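Local coordinates for protein helicase of the snf2/rad54 family (Sulfolobus solfataricus, PDB 1Z5Z) that probably couples ATP hydrolysis to movement along double-stranded DNA as a SWI2/SNF2-family ATPase, whose C-terminal domain forms the second RecA-like half of the motor, at residues 114-119 and 166-171; 184-189 and 214-219. All coordinates share one frame; numbering follows the deposited sequence.

Contact 1: 114-119 and 166-171; sequences KIAIFT and KFIVLS
Leu170 lies alongside Phe118 on two neighbouring parallel strands, 115-119 and 167-171, its branches spread over and beside the aromatic ring. Its CB passes the ring margin, 3.9 Å from Phe118 CD2. At CG, held anti to the carbonyl carbon (chi1 -58°), the chain forks. The CD1 branch sits over the centre of the Phe118 ring, 4.0 Å from the centroid and 11° off the ring normal, a CH-pi contact. The CD2 branch runs out by the CE2-CZ side of the ring, with Leu170 CD2 3.8 Å from Phe118 CE2. Trp193 stacks on the Phe118 ring and His189 also meets it, so the leucine joins an aromatic cluster. With an alanine in place of Phe118, Leu170 CD1 would probably lose the flat surface it rests on and Trp193 its stacking partner. Farther back on this face, Ala116 CB meets Ile168 CG2 at 3.6 Å. On the opposite face Ile115 and Phe167 point the same way, and Ile115 CD1 approaches Phe167 CE2 obliquely to 3.8 Å, both covered by helix 96-110. Thr119 CG2 lies near Leu170 O, while OG1 is hydrogen-bonded to Asp191. Five backbone hydrogen bonds join the strands. Ile115 N to Lys166 O is short, 2.7 Å, and nearly straight, whereas Ile168 N to Ile115 O is clearly bent at the hydrogen. The chemistry is that of a buried sheet centre: the amides of Ile115, Ile117, Thr119, Ile168 and Leu170 are satisfied strand to strand, leaving mainly hydrocarbon and aromatic groups to pack on helices 96-110 and 122-136 on one face and round Trp193 on the other.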
loop_
_atom_site.group_PDB
_atom_site.type_symbol
_atom_site.label_atom_id
_atom_site.label_comp_id
_atom_site.label_asym_id
_atom_site.label_seq_id
_atom_site.Cartn_x
_atom_site.Cartn_y
_atom_site.Cartn_z
ATOM N N LYS A 114 10.368 -15.446 8.096
ATOM C CA LYS A 114 10.368 -14.248 8.915
ATOM C C LYS A 114 9.758 -13.273 7.890
ATOM O O LYS A 114 10.264 -13.139 6.786
ATOM C CB LYS A 114 11.790 -13.824 9.258
ATOM C CG LYS A 114 12.298 -14.442 10.528
ATOM C CD LYS A 114 13.307 -13.519 11.163
ATOM C CE LYS A 114 13.232 -13.698 12.648
ATOM N NZ LYS A 114 13.983 -12.679 13.363
ATOM N N ILE A 115 8.696 -12.580 8.263
ATOM C CA ILE A 115 7.962 -11.729 7.331
ATOM C C ILE A 115 8.005 -10.222 7.621
ATOM O O ILE A 115 7.753 -9.801 8.746
ATOM C CB ILE A 115 6.495 -12.233 7.336
ATOM C CG1 ILE A 115 6.479 -13.711 6.940
ATOM C CG2 ILE A 115 5.611 -11.406 6.441
ATOM C CD1 ILE A 115 5.481 -14.522 7.758
ATOM N N ALA A 116 8.333 -9.414 6.621
ATOM C CA ALA A 116 8.350 -7.948 6.803
ATOM C C ALA A 116 7.243 -7.367 5.917
ATOM O O ALA A 116 7.140 -7.719 4.745
ATOM C CB ALA A 116 9.728 -7.350 6.407
ATOM N N ILE A 117 6.407 -6.490 6.475
ATOM C CA ILE A 117 5.302 -5.903 5.718
ATOM C C ILE A 117 5.454 -4.357 5.723
ATOM O O ILE A 117 5.534 -3.741 6.785
ATOM C CB ILE A 117 3.931 -6.283 6.339
ATOM C CG1 ILE A 117 3.801 -7.821 6.427
ATOM C CG2 ILE A 117 2.797 -5.644 5.481
ATOM C CD1 ILE A 117 2.692 -8.344 7.409
ATOM N N PHE A 118 5.493 -3.752 4.538
ATOM C CA PHE A 118 5.691 -2.308 4.406
ATOM C C PHE A 118 4.423 -1.630 3.953
ATOM O O PHE A 118 3.690 -2.193 3.144
ATOM C CB PHE A 118 6.754 -1.982 3.311
ATOM C CG PHE A 118 8.204 -2.308 3.695
ATOM C CD1 PHE A 118 8.692 -3.601 3.617
ATOM C CD2 PHE A 118 9.066 -1.293 4.105
ATOM C CE1 PHE A 118 10.060 -3.898 3.944
ATOM C CE2 PHE A 118 10.401 -1.555 4.433
ATOM C CZ PHE A 118 10.902 -2.869 4.351
ATOM N N THR A 119 4.167 -0.419 4.449
ATOM C CA THR A 119 3.031 0.371 3.985
ATOM C C THR A 119 3.447 1.845 4.074
ATOM O O THR A 119 4.352 2.192 4.835
ATOM C CB THR A 119 1.730 0.154 4.823
ATOM O OG1 THR A 119 0.805 1.181 4.487
ATOM C CG2 THR A 119 1.981 0.238 6.332
ATOM N N LYS A 166 8.750 -13.487 14.252
ATOM C CA LYS A 166 8.374 -13.806 12.901
ATOM C C LYS A 166 7.934 -12.660 12.008
ATOM O O LYS A 166 7.901 -12.839 10.796
ATOM C CB LYS A 166 7.245 -14.838 12.969
ATOM C CG LYS A 166 7.735 -16.191 13.471
ATOM C CD LYS A 166 8.685 -16.803 12.451
ATOM C CE LYS A 166 9.268 -18.119 12.935
ATOM N NZ LYS A 166 9.772 -18.898 11.783
ATOM N N PHE A 167 7.582 -11.515 12.609
ATOM C CA PHE A 167 7.048 -10.371 11.886
ATOM C C PHE A 167 7.658 -9.033 12.262
ATOM O O PHE A 167 8.256 -8.848 13.344
ATOM C CB PHE A 167 5.533 -10.214 12.154
ATOM C CG PHE A 167 4.700 -11.411 11.817
ATOM C CD1 PHE A 167 4.479 -12.421 12.764
ATOM C CD2 PHE A 167 4.134 -11.542 10.557
ATOM C CE1 PHE A 167 3.704 -13.549 12.456
ATOM C CE2 PHE A 167 3.365 -12.656 10.235
ATOM C CZ PHE A 167 3.148 -13.670 11.189
ATOM N N ILE A 168 7.507 -8.105 11.331
ATOM C CA ILE A 168 7.861 -6.706 11.570
ATOM C C ILE A 168 7.019 -5.883 10.602
ATOM O O ILE A 168 6.888 -6.242 9.442
ATOM C CB ILE A 168 9.373 -6.396 11.390
ATOM C CG1 ILE A 168 9.622 -4.929 11.767
ATOM C CG2 ILE A 168 9.862 -6.725 9.952
ATOM C CD1 ILE A 168 11.067 -4.654 12.217
ATOM N N VAL A 169 6.410 -4.800 11.076
ATOM C CA VAL A 169 5.596 -3.962 10.198
ATOM C C VAL A 169 6.323 -2.627 10.137
ATOM O O VAL A 169 6.872 -2.159 11.141
ATOM C CB VAL A 169 4.130 -3.793 10.728
ATOM C CG1 VAL A 169 3.395 -2.792 9.881
ATOM C CG2 VAL A 169 3.370 -5.136 10.676
ATOM N N LEU A 170 6.391 -2.061 8.938
ATOM C CA LEU A 170 7.085 -0.785 8.742
ATOM C C LEU A 170 6.217 0.182 7.971
ATOM O O LEU A 170 5.648 -0.161 6.934
ATOM C CB LEU A 170 8.368 -0.988 7.930
ATOM C CG LEU A 170 9.397 -1.976 8.513
ATOM C CD1 LEU A 170 9.208 -3.408 7.929
ATOM C CD2 LEU A 170 10.744 -1.446 8.167
ATOM N N SER A 171 6.093 1.393 8.477
ATOM C CA SER A 171 5.325 2.355 7.737
ATOM C C SER A 171 6.367 3.367 7.350
ATOM O O SER A 171 7.063 3.897 8.218
ATOM C CB SER A 171 4.250 2.992 8.611
ATOM O OG SER A 171 4.795 4.077 9.331
#

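Contact 2: 184-189 and 214-219; sequences ANRVIH and NVIVHK
Arg186 and His218 approach edge to edge. The guanidinium and imidazole planes are only 21° apart, and His218 CE1 lies in the guanidinium plane, 3.0 Å from Arg186 NH1, a tight packing contact and not a hydrogen bond, since CE1 is carbon. The arginine gets there by bending at chi2 (96°) and chi3 (50°), which brings Arg186 CD to 3.2 Å from His218 CE1. Ile216 runs beside Arg186 in the same direction and lays its CD1 over one guanidinium face, 3.8 Å above the plane and toward the rim. The charge is answered elsewhere, by a salt bridge from Arg186 NE to Asp113. His218 ND1, buried here, has no polar partner in the model.

On the face of Val187 and His189 the contacts are diagonal: Val187 CG2 meets Val215 CG1, from the loop before the strand, at 3.6 Å, and the His189 ring presents its edge to Val217, CD2 lying 3.7 Å from Val217 CG1. His189 ND1 is hydrogen-bonded to Trp193. Four backbone bonds hold the strands in parallel register, the His189 N to His218 O bond being short (2.7 Å) and nearly straight. Strand 29-35 borders 216-222 on its other edge, so this pairing lies inside the parallel sheet, flanked by helix 96-110 on the Arg186 and His218 face, as expected of the alpha/beta RecA-like fold of helicase C-terminal domains.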
loop_
_atom_site.group_PDB
_atom_site.type_symbol
_atom_site.label_atom_id
_atom_site.label_comp_id
_atom_site.label_asym_id
_atom_site.label_seq_id
_atom_site.Cartn_x
_atom_site.Cartn_y
_atom_site.Cartn_z
ATOM N N ALA A 184 14.703 -10.977 6.915
ATOM C CA ALA A 184 13.393 -11.316 6.373
ATOM C C ALA A 184 13.519 -12.267 5.154
ATOM O O ALA A 184 14.347 -12.063 4.261
ATOM C CB ALA A 184 12.631 -10.035 5.968
ATOM N N ASN A 185 12.694 -13.300 5.151
ATOM C CA ASN A 185 12.655 -14.324 4.121
ATOM C C ASN A 185 11.520 -13.987 3.184
ATOM O O ASN A 185 11.498 -14.403 2.048
ATOM C CB ASN A 185 12.349 -15.708 4.755
ATOM C CG ASN A 185 13.316 -16.065 5.881
ATOM O OD1 ASN A 185 13.004 -15.965 7.073
ATOM N ND2 ASN A 185 14.516 -16.452 5.499
ATOM N N ARG A 186 10.561 -13.225 3.690
ATOM C CA ARG A 186 9.380 -12.872 2.910
ATOM C C ARG A 186 9.083 -11.382 3.121
ATOM O O ARG A 186 9.138 -10.878 4.248
ATOM C CB ARG A 186 8.230 -13.732 3.401
ATOM C CG ARG A 186 6.904 -13.457 2.813
ATOM C CD ARG A 186 6.630 -14.386 1.671
ATOM N NE ARG A 186 6.875 -15.789 1.992
ATOM C CZ ARG A 186 6.337 -16.798 1.305
ATOM N NH1 ARG A 186 5.520 -16.535 0.285
ATOM N NH2 ARG A 186 6.638 -18.063 1.596
ATOM N N VAL A 187 8.771 -10.686 2.039
ATOM C CA VAL A 187 8.499 -9.273 2.129
ATOM C C VAL A 187 7.182 -9.042 1.410
ATOM O O VAL A 187 6.999 -9.517 0.280
ATOM C CB VAL A 187 9.620 -8.416 1.413
ATOM C CG1 VAL A 187 9.284 -6.926 1.504
ATOM C CG2 VAL A 187 10.992 -8.680 2.037
ATOM N N ILE A 188 6.254 -8.360 2.093
ATOM C CA ILE A 188 4.973 -7.988 1.491
ATOM C C ILE A 188 4.919 -6.451 1.373
ATOM O O ILE A 188 4.989 -5.726 2.403
ATOM C CB ILE A 188 3.780 -8.405 2.375
ATOM C CG1 ILE A 188 3.703 -9.936 2.452
ATOM C CG2 ILE A 188 2.453 -7.832 1.816
ATOM C CD1 ILE A 188 2.573 -10.453 3.378
ATOM N N HIS A 189 4.831 -5.944 0.145
ATOM C CA HIS A 189 4.696 -4.503 -0.049
ATOM C C HIS A 189 3.183 -4.268 -0.135
ATOM O O HIS A 189 2.550 -4.487 -1.156
ATOM C CB HIS A 189 5.479 -4.063 -1.277
ATOM C CG HIS A 189 6.963 -4.207 -1.095
ATOM N ND1 HIS A 189 7.664 -3.504 -0.135
ATOM C CD2 HIS A 189 7.858 -5.033 -1.687
ATOM C CE1 HIS A 189 8.928 -3.893 -0.146
ATOM N NE2 HIS A 189 9.072 -4.818 -1.080
ATOM N N ASN A 214 16.135 -17.638 -1.279
ATOM C CA ASN A 214 16.034 -16.232 -1.676
ATOM C C ASN A 214 14.862 -15.557 -0.953
ATOM O O ASN A 214 13.955 -16.214 -0.470
ATOM C CB ASN A 214 15.766 -16.089 -3.183
ATOM C CG ASN A 214 16.994 -16.313 -4.046
ATOM O OD1 ASN A 214 17.079 -15.769 -5.148
ATOM N ND2 ASN A 214 17.928 -17.122 -3.579
ATOM N N VAL A 215 14.889 -14.236 -0.892
ATOM C CA VAL A 215 13.795 -13.497 -0.275
ATOM C C VAL A 215 12.607 -13.590 -1.230
ATOM O O VAL A 215 12.770 -13.352 -2.424
ATOM C CB VAL A 215 14.136 -12.011 -0.124
ATOM C CG1 VAL A 215 12.957 -11.281 0.502
ATOM C CG2 VAL A 215 15.369 -11.848 0.728
ATOM N N ILE A 216 11.436 -13.975 -0.741
ATOM C CA ILE A 216 10.265 -13.999 -1.630
ATOM C C ILE A 216 9.531 -12.663 -1.460
ATOM O O ILE A 216 9.069 -12.367 -0.354
ATOM C CB ILE A 216 9.297 -15.119 -1.279
ATOM C CG1 ILE A 216 9.970 -16.472 -1.556
ATOM C CG2 ILE A 216 7.995 -14.947 -2.072
ATOM C CD1 ILE A 216 9.037 -17.657 -1.448
ATOM N N VAL A 217 9.417 -11.888 -2.547
ATOM C CA VAL A 217 8.758 -10.576 -2.551
ATOM C C VAL A 217 7.344 -10.573 -3.129
ATOM O O VAL A 217 7.095 -11.161 -4.183
ATOM C CB VAL A 217 9.591 -9.549 -3.345
ATOM C CG1 VAL A 217 8.904 -8.209 -3.357
ATOM C CG2 VAL A 217 10.941 -9.416 -2.734
ATOM N N HIS A 218 6.408 -9.920 -2.436
ATOM C CA HIS A 218 5.022 -9.821 -2.908
ATOM C C HIS A 218 4.541 -8.361 -3.000
ATOM O O HIS A 218 4.644 -7.587 -2.035
ATOM C CB HIS A 218 4.038 -10.557 -1.981
ATOM C CG HIS A 218 4.258 -12.033 -1.878
ATOM N ND1 HIS A 218 4.685 -12.644 -0.714
ATOM C CD2 HIS A 218 4.052 -13.032 -2.770
ATOM C CE1 HIS A 218 4.722 -13.951 -0.895
ATOM N NE2 HIS A 218 4.341 -14.214 -2.134
ATOM N N LYS A 219 3.986 -7.974 -4.133
ATOM C CA LYS A 219 3.475 -6.602 -4.257
ATOM C C LYS A 219 1.980 -6.689 -4.376
ATOM O O LYS A 219 1.481 -7.201 -5.375
ATOM C CB LYS A 219 4.016 -5.889 -5.496
ATOM C CG LYS A 219 5.466 -5.531 -5.420
ATOM C CD LYS A 219 5.982 -5.114 -6.809
ATOM C CE LYS A 219 5.078 -4.074 -7.452
ATOM N NZ LYS A 219 4.896 -4.300 -8.915
#

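How the contacts relate
From the N terminus, strand 29-35 comes first and forms one border of the sheet. After the helices that follow, contact 1 closes a loop from 114-119 to 166-171 that holds helices 122-136 and 149-161 and the short strand 142-143. The chain then passes to strand 186-189, where contact 2 opens; its loop to 214-219 includes the unmodelled residues 200-213. The two loops neither nest nor cross but follow in series. In space they are joined because strand 115-119 lies between 167-171 and 186-189: Ala116 O probably accepts a hydrogen bond from Ile188 N at 2.9 Å. Together they tie four adjacent strands into one parallel sheet.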